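RNase III (Scheffersomyces stipitis, PDB 7DEY) probably cuts double-stranded RNA endonucleolytically to leave 5'-phosphomonoester ends, as a Dicer-type member of the ribonuclease III family. Local coordinates at residues C[42-47]-C[117-122]; C[3-8]-C[137-142]; C[179-184]-C[195-200]. One frame throughout, in Å; residues are numbered along the deposited sequence.

Contact 1. Residues C[42-47]-C[117-122]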
loop_
_atom_site.group_PDB
_atom_site.type_symbol
_atom_site.label_atom_id
_atom_site.label_comp_id
_atom_site.label_asym_id
_atom_site.label_seq_id
_atom_site.Cartn_x
_atom_site.Cartn_y
_atom_site.Cartn_z
ATOM N N ARG C 42 23.510 12.377 4.389
ATOM C CA ARG C 42 22.830 13.564 3.900
ATOM C C ARG C 42 21.843 13.245 2.797
ATOM O O ARG C 42 20.902 14.010 2.590
ATOM C CB ARG C 42 23.853 14.562 3.359
ATOM C CG ARG C 42 24.851 15.056 4.365
ATOM C CD ARG C 42 25.828 15.935 3.674
ATOM N NE ARG C 42 25.434 17.336 3.686
ATOM C CZ ARG C 42 25.347 18.082 2.593
ATOM N NH1 ARG C 42 25.614 17.542 1.404
ATOM N NH2 ARG C 42 24.999 19.357 2.681
ATOM N N LEU C 43 22.064 12.172 2.041
ATOM C CA LEU C 43 21.093 11.802 1.020
ATOM C C LEU C 43 19.866 11.139 1.638
ATOM O O LEU C 43 18.741 11.437 1.225
ATOM C CB LEU C 43 21.749 10.908 -0.035
ATOM C CG LEU C 43 22.837 11.644 -0.840
ATOM C CD1 LEU C 43 23.804 10.716 -1.584
ATOM C CD2 LEU C 43 22.213 12.628 -1.807
ATOM N N GLU C 44 20.047 10.265 2.642
ATOM C CA GLU C 44 18.892 9.764 3.389
ATOM C C GLU C 44 18.048 10.909 3.932
ATOM O O GLU C 44 16.817 10.810 3.987
ATOM C CB GLU C 44 19.325 8.869 4.547
ATOM C CG GLU C 44 18.173 8.084 5.249
ATOM C CD GLU C 44 17.299 8.920 6.231
ATOM O OE1 GLU C 44 16.130 8.527 6.483
ATOM O OE2 GLU C 44 17.762 9.958 6.764
ATOM N N PHE C 45 18.697 11.998 4.354
ATOM C CA PHE C 45 18.026 13.118 5.008
ATOM C C PHE C 45 17.286 13.962 3.988
ATOM O O PHE C 45 16.121 14.330 4.195
ATOM C CB PHE C 45 19.080 13.924 5.785
ATOM C CG PHE C 45 18.686 15.340 6.134
ATOM C CD1 PHE C 45 18.151 15.634 7.390
ATOM C CD2 PHE C 45 18.940 16.402 5.240
ATOM C CE1 PHE C 45 17.828 16.933 7.740
ATOM C CE2 PHE C 45 18.608 17.718 5.570
ATOM C CZ PHE C 45 18.047 17.980 6.825
ATOM N N LEU C 46 17.953 14.243 2.866
ATOM C CA LEU C 46 17.336 14.995 1.788
ATOM C C LEU C 46 16.247 14.174 1.114
ATOM O O LEU C 46 15.160 14.690 0.825
ATOM C CB LEU C 46 18.403 15.405 0.786
ATOM C CG LEU C 46 17.958 16.276 -0.380
ATOM C CD1 LEU C 46 17.087 17.371 0.171
ATOM C CD2 LEU C 46 19.176 16.827 -1.171
ATOM N N GLY C 47 16.512 12.891 0.860
ATOM C CA GLY C 47 15.492 12.057 0.251
ATOM C C GLY C 47 14.224 12.029 1.073
ATOM O O GLY C 47 13.135 12.308 0.565
ATOM N N ILE C 117 17.522 3.053 1.818
ATOM C CA ILE C 117 18.165 3.198 0.511
ATOM C C ILE C 117 17.310 4.084 -0.376
ATOM O O ILE C 117 17.755 5.119 -0.887
ATOM C CB ILE C 117 18.396 1.823 -0.145
ATOM C CG1 ILE C 117 19.142 0.886 0.792
ATOM C CG2 ILE C 117 19.183 1.952 -1.467
ATOM C CD1 ILE C 117 20.636 0.907 0.579
ATOM N N PHE C 118 16.047 3.684 -0.536
ATOM C CA PHE C 118 15.108 4.389 -1.399
ATOM C C PHE C 118 15.032 5.869 -1.062
ATOM O O PHE C 118 14.919 6.715 -1.963
ATOM C CB PHE C 118 13.731 3.746 -1.281
ATOM C CG PHE C 118 12.753 4.260 -2.262
ATOM C CD1 PHE C 118 11.981 5.366 -1.969
ATOM C CD2 PHE C 118 12.601 3.644 -3.478
ATOM C CE1 PHE C 118 11.080 5.836 -2.866
ATOM C CE2 PHE C 118 11.704 4.114 -4.382
ATOM C CZ PHE C 118 10.940 5.209 -4.081
ATOM N N GLU C 119 15.083 6.210 0.226
ATOM C CA GLU C 119 15.125 7.622 0.575
ATOM C C GLU C 119 16.428 8.250 0.101
ATOM O O GLU C 119 16.416 9.298 -0.553
ATOM C CB GLU C 119 14.911 7.803 2.075
ATOM C CG GLU C 119 13.457 7.582 2.459
ATOM C CD GLU C 119 13.178 7.823 3.929
ATOM O OE1 GLU C 119 12.009 8.143 4.248
ATOM O OE2 GLU C 119 14.108 7.689 4.764
ATOM N N ALA C 120 17.558 7.597 0.378
ATOM C CA ALA C 120 18.828 8.082 -0.153
ATOM C C ALA C 120 18.764 8.255 -1.671
ATOM O O ALA C 120 19.220 9.273 -2.217
ATOM C CB ALA C 120 19.963 7.132 0.231
ATOM N N TYR C 121 18.195 7.270 -2.369
ATOM C CA TYR C 121 18.142 7.326 -3.822
ATOM C C TYR C 121 17.434 8.593 -4.296
ATOM O O TYR C 121 18.002 9.395 -5.049
ATOM C CB TYR C 121 17.447 6.075 -4.347
ATOM C CG TYR C 121 17.579 5.883 -5.835
ATOM C CD1 TYR C 121 18.710 5.297 -6.383
ATOM C CD2 TYR C 121 16.568 6.286 -6.688
ATOM C CE1 TYR C 121 18.830 5.124 -7.726
ATOM C CE2 TYR C 121 16.675 6.125 -8.033
ATOM C CZ TYR C 121 17.805 5.542 -8.558
ATOM O OH TYR C 121 17.899 5.374 -9.931
ATOM N N ILE C 122 16.189 8.798 -3.847
ATOM C CA ILE C 122 15.489 10.052 -4.123
ATOM C C ILE C 122 16.362 11.248 -3.766
ATOM O O ILE C 122 16.404 12.248 -4.491
ATOM C CB ILE C 122 14.157 10.095 -3.355
ATOM C CG1 ILE C 122 13.059 9.404 -4.150
ATOM C CG2 ILE C 122 13.748 11.544 -3.028
ATOM C CD1 ILE C 122 11.769 9.272 -3.347
#
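Gly47 on helix 42-62 lies against Glu119 on helix 113-128. The two short segments pass at 82°, with their axes 6.5 Å apart at the nearest point. The tightly packed part of the crossing is largely backbone. With no side chain at Gly47, its CA lies 3.0 Å from Glu119 O, in a CA-H...O contact. Ile122 closes up beside it. Its CG2 branch, anti to the backbone N, rests 3.7 Å from Gly47 O. On the other flank of Gly47 and Glu119, Leu43 CB meets Ala120 CB at 4.2 Å. Glycine and alanine are consistent with so close an approach of the backbones; the Glu44 and Ala120 CA atoms are 3.9 Å apart. All of these residues except Glu44 are buried.

The more open side belongs to the acids, where Glu44 is partly exposed. Glu44 starts away from helix 113-128, but its chain bends at chi2 (-77°) and brings the carboxylate back. Glu119 is extended beyond CG and runs alongside in the same direction. Their carboxylate planes are 58° apart, and Glu44 OE1 is 2.8 Å from Glu119 OE2. Asp48 and Asp116 bring their carboxylates to the same spot. Such a four-acid cluster, with Glu44 and Asp48 in the signature sequence ERLEFLGDS, is consistent with the magnesium-binding centre of ribonuclease III enzymes. The crossing would then hold acids from two helices in one group.

Other helices surround the pair within the ribonuclease III domain. Leu43 touches Arg16 of helix 11-18. Phe118 and Glu119 pack on Leu84 of helix 81-90. Further along helix 42-62, Val50 and Leu51 receive Ile122.

Contact 2. Residues C[3-8]-C[137-142]; sequences PPLPFI and KDWLEK
Pro6 lays CD and CG over one face of the Trp139 indole, a CH-pi contact between the N-terminal loop and helix 134-143 of the all-helical ribonuclease III fold. Pro6 CD stands 3.3 Å from the centroid of the five-membered ring, 7° off the ring normal. Pro6 CG reaches farther across the same face, with Trp139 CD2 and CE3 each 3.5 Å away. The two side chains cross at about a right angle. Trp139 CB points toward the loop, and CG is anti to the backbone N (chi1 160°). On the opposite face Leu140 CD2 lies offset toward the rim.

The neighbouring loop residues meet other parts of the indole. Pro3 CB comes near the ring plane at the edge, 4.0 Å from Trp139 CD1. Leu5 lies alongside Trp139, pointing the same way, and its CD1 is 3.7 Å from Trp139 CZ2. The polar end of the indole is also held: Tyr91 OH is hydrogen-bonded both to Trp139 NE1 and to Pro3 O. Tyr91 thus ties helix and loop together through one hydroxyl.

Pro6 also packs on Leu125 of helix 113-128, while Leu140 turns to helix 42-62. Farther along the loop, Ile8 O takes a hydrogen bond from Arg227 of the second subunit.

Toward solvent, Lys142 covers the start of the loop. Its CB is 3.9 Å from Pro3 CB. The chain bends at chi3 (-72°), which puts CE 4.0 Å from Pro3 CB. Beyond it NZ lies 3.3 Å from Pro4 CD.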
loop_
_atom_site.group_PDB
_atom_site.type_symbol
_atom_site.label_atom_id
_atom_site.label_comp_id
_atom_site.label_asym_id
_atom_site.label_seq_id
_atom_site.Cartn_x
_atom_site.Cartn_y
_atom_site.Cartn_z
ATOM N N PRO C 3 6.235 2.677 -13.948
ATOM C CA PRO C 3 6.867 3.930 -14.345
ATOM C C PRO C 3 8.377 3.772 -14.447
ATOM O O PRO C 3 9.012 3.136 -13.592
ATOM C CB PRO C 3 6.459 4.899 -13.230
ATOM C CG PRO C 3 6.207 4.050 -12.077
ATOM C CD PRO C 3 5.662 2.769 -12.596
ATOM N N PRO C 4 8.985 4.310 -15.506
ATOM C CA PRO C 4 10.441 4.187 -15.663
ATOM C C PRO C 4 11.175 4.846 -14.506
ATOM O O PRO C 4 10.788 5.916 -14.030
ATOM C CB PRO C 4 10.725 4.911 -16.987
ATOM C CG PRO C 4 9.414 5.031 -17.672
ATOM C CD PRO C 4 8.368 5.081 -16.600
ATOM N N LEU C 5 12.242 4.198 -14.062
ATOM C CA LEU C 5 13.019 4.698 -12.930
ATOM C C LEU C 5 13.907 5.850 -13.369
ATOM O O LEU C 5 14.756 5.664 -14.253
ATOM C CB LEU C 5 13.886 3.600 -12.337
ATOM C CG LEU C 5 14.741 4.076 -11.170
ATOM C CD1 LEU C 5 13.840 4.536 -10.028
ATOM C CD2 LEU C 5 15.689 2.982 -10.708
ATOM N N PRO C 6 13.761 7.040 -12.794
ATOM C CA PRO C 6 14.664 8.133 -13.139
ATOM C C PRO C 6 16.086 7.796 -12.735
ATOM O O PRO C 6 16.338 7.165 -11.699
ATOM C CB PRO C 6 14.113 9.321 -12.348
ATOM C CG PRO C 6 13.258 8.734 -11.325
ATOM C CD PRO C 6 12.699 7.482 -11.884
ATOM N N PHE C 7 17.011 8.246 -13.578
ATOM C CA PHE C 7 18.366 7.730 -13.672
ATOM C C PHE C 7 19.342 8.621 -12.925
ATOM O O PHE C 7 19.190 9.843 -12.901
ATOM C CB PHE C 7 18.768 7.638 -15.144
ATOM C CG PHE C 7 20.097 6.985 -15.390
ATOM C CD1 PHE C 7 20.220 5.630 -15.366
ATOM C CD2 PHE C 7 21.201 7.741 -15.682
ATOM C CE1 PHE C 7 21.407 5.052 -15.608
ATOM C CE2 PHE C 7 22.375 7.168 -15.930
ATOM C CZ PHE C 7 22.489 5.818 -15.896
ATOM N N ILE C 8 20.351 7.988 -12.328
ATOM C CA ILE C 8 21.493 8.666 -11.721
ATOM C C ILE C 8 22.676 8.512 -12.667
ATOM O O ILE C 8 23.178 7.400 -12.865
ATOM C CB ILE C 8 21.829 8.079 -10.346
ATOM C CG1 ILE C 8 20.700 8.316 -9.360
ATOM C CG2 ILE C 8 23.145 8.644 -9.813
ATOM C CD1 ILE C 8 20.958 7.623 -8.064
ATOM N N LYS C 137 8.682 14.688 -8.823
ATOM C CA LYS C 137 7.244 14.757 -8.615
ATOM C C LYS C 137 6.466 14.010 -9.709
ATOM O O LYS C 137 5.533 13.262 -9.400
ATOM C CB LYS C 137 6.839 16.229 -8.538
ATOM C CG LYS C 137 5.415 16.452 -8.156
ATOM C CD LYS C 137 5.056 17.925 -8.151
ATOM C CE LYS C 137 3.592 18.119 -7.762
ATOM N NZ LYS C 137 3.158 19.534 -7.974
ATOM N N ASP C 138 6.862 14.154 -10.980
ATOM C CA ASP C 138 6.134 13.493 -12.066
ATOM C C ASP C 138 6.307 11.979 -12.034
ATOM O O ASP C 138 5.344 11.228 -12.249
ATOM C CB ASP C 138 6.590 14.031 -13.419
ATOM C CG ASP C 138 6.032 15.399 -13.708
ATOM O OD1 ASP C 138 4.833 15.625 -13.406
ATOM O OD2 ASP C 138 6.799 16.249 -14.223
ATOM N N TRP C 139 7.528 11.508 -11.796
ATOM C CA TRP C 139 7.739 10.072 -11.659
ATOM C C TRP C 139 6.914 9.504 -10.510
ATOM O O TRP C 139 6.190 8.517 -10.682
ATOM C CB TRP C 139 9.220 9.791 -11.442
ATOM C CG TRP C 139 9.502 8.474 -10.826
ATOM C CD1 TRP C 139 9.117 7.241 -11.286
ATOM C CD2 TRP C 139 10.271 8.243 -9.650
ATOM N NE1 TRP C 139 9.598 6.258 -10.460
ATOM C CE2 TRP C 139 10.312 6.847 -9.447
ATOM C CE3 TRP C 139 10.940 9.083 -8.745
ATOM C CZ2 TRP C 139 10.982 6.273 -8.363
ATOM C CZ3 TRP C 139 11.607 8.510 -7.665
ATOM C CH2 TRP C 139 11.619 7.120 -7.483
ATOM N N LEU C 140 7.021 10.128 -9.325
ATOM C CA LEU C 140 6.234 9.722 -8.165
ATOM C C LEU C 140 4.743 9.813 -8.440
ATOM O O LEU C 140 3.965 9.000 -7.928
ATOM C CB LEU C 140 6.574 10.597 -6.962
ATOM C CG LEU C 140 7.892 10.410 -6.208
ATOM C CD1 LEU C 140 7.904 11.376 -5.042
ATOM C CD2 LEU C 140 8.088 8.981 -5.734
ATOM N N GLU C 141 4.318 10.810 -9.222
ATOM C CA GLU C 141 2.894 10.926 -9.530
ATOM C C GLU C 141 2.386 9.696 -10.283
ATOM O O GLU C 141 1.203 9.342 -10.184
ATOM C CB GLU C 141 2.623 12.205 -10.330
ATOM C CG GLU C 141 2.423 13.447 -9.462
ATOM C CD GLU C 141 2.565 14.766 -10.228
ATOM O OE1 GLU C 141 2.239 15.826 -9.647
ATOM O OE2 GLU C 141 3.006 14.754 -11.403
ATOM N N LYS C 142 3.258 9.029 -11.031
ATOM C CA LYS C 142 2.890 7.772 -11.667
ATOM C C LYS C 142 3.139 6.587 -10.742
ATOM O O LYS C 142 2.308 5.679 -10.658
ATOM C CB LYS C 142 3.677 7.607 -12.973
ATOM C CG LYS C 142 3.768 8.890 -13.794
ATOM C CD LYS C 142 4.470 8.672 -15.127
ATOM C CE LYS C 142 5.964 8.456 -14.938
ATOM N NZ LYS C 142 6.625 7.817 -16.119
#

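Contact 3. Residues C[179-184]-C[195-200]; sequences PLYVVV and VECRMG
Leu180 and Arg198 exchange two backbone hydrogen bonds, Leu180 N to Arg198 O at 3.0 Å and Arg198 N to Leu180 O at 2.8 Å. Val182 and Glu196 form the second such pair. Between them stands the non-hydrogen-bonded pair Tyr181 and Cys197; another of this kind, Val183 and Val195, follows beyond Val182 and Glu196. This is the antiparallel hairpin of strands 180-183 and 194-199 in the alpha-beta-beta-beta-alpha double-stranded RNA-binding domain.

Apolar packing occupies the face with Tyr181, Val183, Val195 and Cys197. Cys197 CB lies 3.5 Å from Tyr181 CE2. Cys197 SG makes an oblique sulfur-aromatic contact, 4.3 Å from the Tyr181 ring centroid. Val195 CG1 meets Tyr181 CB. Val183 CG2 is 3.9 Å from Val195 CG2. Near the end of the hairpin, Met199 bends at chi2 and chi3 to bring CE to 3.4 Å from Pro179 CD.

The other face carries Leu180, Val182 and the charged pair Glu196 and Arg198. Arg198 NE makes a weak salt-bridging hydrogen bond to Glu196 OE1, at 3.4 Å. Val182 CG2 lies over one face of the guanidinium. Val184 CG2 lies by Glu196 CG and OE2, the two side chains crossing at a slant.

Tyr181 and Cys197 both touch Leu168 of helix 164-172, and they reach Ala220 and Ala219 of helix 212-224. The chemistry implies a two-sided hairpin: an apolar face against the helices, and a more exposed face of aliphatic groups and a charge pair.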
loop_
_atom_site.group_PDB
_atom_site.type_symbol
_atom_site.label_atom_id
_atom_site.label_comp_id
_atom_site.label_asym_id
_atom_site.label_seq_id
_atom_site.Cartn_x
_atom_site.Cartn_y
_atom_site.Cartn_z
ATOM N N PRO C 179 -34.773 5.155 18.133
ATOM C CA PRO C 179 -34.217 6.367 17.523
ATOM C C PRO C 179 -34.906 6.735 16.216
ATOM O O PRO C 179 -35.214 5.874 15.386
ATOM C CB PRO C 179 -32.742 6.001 17.304
ATOM C CG PRO C 179 -32.739 4.533 17.170
ATOM C CD PRO C 179 -33.857 4.003 18.009
ATOM N N LEU C 180 -35.152 8.036 16.048
ATOM C CA LEU C 180 -35.738 8.607 14.842
ATOM C C LEU C 180 -34.672 9.374 14.076
ATOM O O LEU C 180 -33.704 9.867 14.659
ATOM C CB LEU C 180 -36.908 9.543 15.171
ATOM C CG LEU C 180 -38.116 8.960 15.929
ATOM C CD1 LEU C 180 -38.426 7.552 15.458
ATOM C CD2 LEU C 180 -37.933 8.973 17.446
ATOM N N TYR C 181 -34.851 9.474 12.760
ATOM C CA TYR C 181 -33.850 10.054 11.860
ATOM C C TYR C 181 -34.466 11.234 11.114
ATOM O O TYR C 181 -35.047 11.055 10.042
ATOM C CB TYR C 181 -33.328 8.994 10.896
ATOM C CG TYR C 181 -32.594 7.886 11.605
ATOM C CD1 TYR C 181 -33.288 6.924 12.344
ATOM C CD2 TYR C 181 -31.202 7.811 11.571
ATOM C CE1 TYR C 181 -32.621 5.916 13.020
ATOM C CE2 TYR C 181 -30.523 6.794 12.236
ATOM C CZ TYR C 181 -31.242 5.853 12.957
ATOM O OH TYR C 181 -30.591 4.851 13.621
ATOM N N VAL C 182 -34.298 12.437 11.653
ATOM C CA VAL C 182 -35.021 13.624 11.204
ATOM C C VAL C 182 -34.121 14.456 10.298
ATOM O O VAL C 182 -33.085 14.967 10.741
ATOM C CB VAL C 182 -35.502 14.464 12.396
ATOM C CG1 VAL C 182 -36.636 15.364 11.966
ATOM C CG2 VAL C 182 -35.903 13.568 13.563
ATOM N N VAL C 183 -34.536 14.627 9.041
ATOM C CA VAL C 183 -33.794 15.460 8.101
ATOM C C VAL C 183 -33.800 16.904 8.588
ATOM O O VAL C 183 -34.830 17.420 9.048
ATOM C CB VAL C 183 -34.395 15.344 6.689
ATOM C CG1 VAL C 183 -33.442 15.927 5.646
ATOM C CG2 VAL C 183 -34.723 13.890 6.359
ATOM N N VAL C 184 -32.644 17.565 8.491
ATOM C CA VAL C 184 -32.470 18.924 8.984
ATOM C C VAL C 184 -32.259 19.918 7.848
ATOM O O VAL C 184 -32.888 20.979 7.831
ATOM C CB VAL C 184 -31.314 18.984 10.006
ATOM C CG1 VAL C 184 -31.223 20.371 10.653
ATOM C CG2 VAL C 184 -31.534 17.935 11.064
ATOM N N VAL C 195 -29.180 14.492 7.810
ATOM C CA VAL C 195 -30.187 13.875 8.661
ATOM C C VAL C 195 -29.615 13.705 10.061
ATOM O O VAL C 195 -28.415 13.471 10.234
ATOM C CB VAL C 195 -30.638 12.515 8.084
ATOM C CG1 VAL C 195 -31.768 11.915 8.911
ATOM C CG2 VAL C 195 -31.035 12.666 6.619
ATOM N N GLU C 196 -30.481 13.824 11.068
ATOM C CA GLU C 196 -30.080 13.749 12.466
ATOM C C GLU C 196 -30.719 12.541 13.127
ATOM O O GLU C 196 -31.938 12.359 13.059
ATOM C CB GLU C 196 -30.456 15.024 13.229
ATOM C CG GLU C 196 -29.363 16.099 13.266
ATOM C CD GLU C 196 -29.694 17.228 14.226
ATOM O OE1 GLU C 196 -29.664 16.988 15.453
ATOM O OE2 GLU C 196 -30.001 18.348 13.753
ATOM N N CYS C 197 -29.897 11.734 13.781
ATOM C CA CYS C 197 -30.341 10.531 14.482
ATOM C C CYS C 197 -30.541 10.885 15.951
ATOM O O CYS C 197 -29.576 10.967 16.718
ATOM C CB CYS C 197 -29.320 9.414 14.301
ATOM S SG CYS C 197 -29.375 8.103 15.552
ATOM N N ARG C 198 -31.795 11.101 16.347
ATOM C CA ARG C 198 -32.096 11.563 17.692
ATOM C C ARG C 198 -32.818 10.481 18.469
ATOM O O ARG C 198 -33.696 9.802 17.935
ATOM C CB ARG C 198 -32.946 12.836 17.675
ATOM C CG ARG C 198 -32.219 14.073 17.159
ATOM C CD ARG C 198 -33.097 15.318 17.247
ATOM N NE ARG C 198 -32.881 16.211 16.111
ATOM C CZ ARG C 198 -33.855 16.843 15.468
ATOM N NH1 ARG C 198 -35.115 16.676 15.851
ATOM N NH2 ARG C 198 -33.573 17.632 14.444
ATOM N N MET C 199 -32.443 10.322 19.733
ATOM C CA MET C 199 -33.122 9.409 20.642
ATOM C C MET C 199 -33.846 10.273 21.678
ATOM O O MET C 199 -33.373 10.492 22.793
ATOM C CB MET C 199 -32.073 8.410 21.269
ATOM C CG MET C 199 -32.467 7.660 22.547
ATOM S SD MET C 199 -33.551 6.244 22.284
ATOM C CE MET C 199 -32.763 5.540 20.855
ATOM N N GLY C 200 -35.034 10.745 21.300
ATOM C CA GLY C 200 -35.830 11.583 22.181
ATOM C C GLY C 200 -35.533 13.070 22.106
ATOM O O GLY C 200 -36.313 13.835 21.526
#

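Overall arrangement
From the N terminus, the loop at 3-8 is the first half of contact 2, which closes only at helix 134-143. Contact 1 is nested inside that long loop and joins the start of helix 42-62 to helix 113-128. The two contacts touch directly, since Tyr121 OH probably bonds to Pro6 O and Ile122 packs on Trp139. Together they tie the N-terminal loop and three helices into the endonuclease part. Contact 3 follows in series and closes a short hairpin in the RNA-binding domain. Its centre is about 53 Å from that of contact 1 and about 50 Å from that of contact 2, across the chain's centre.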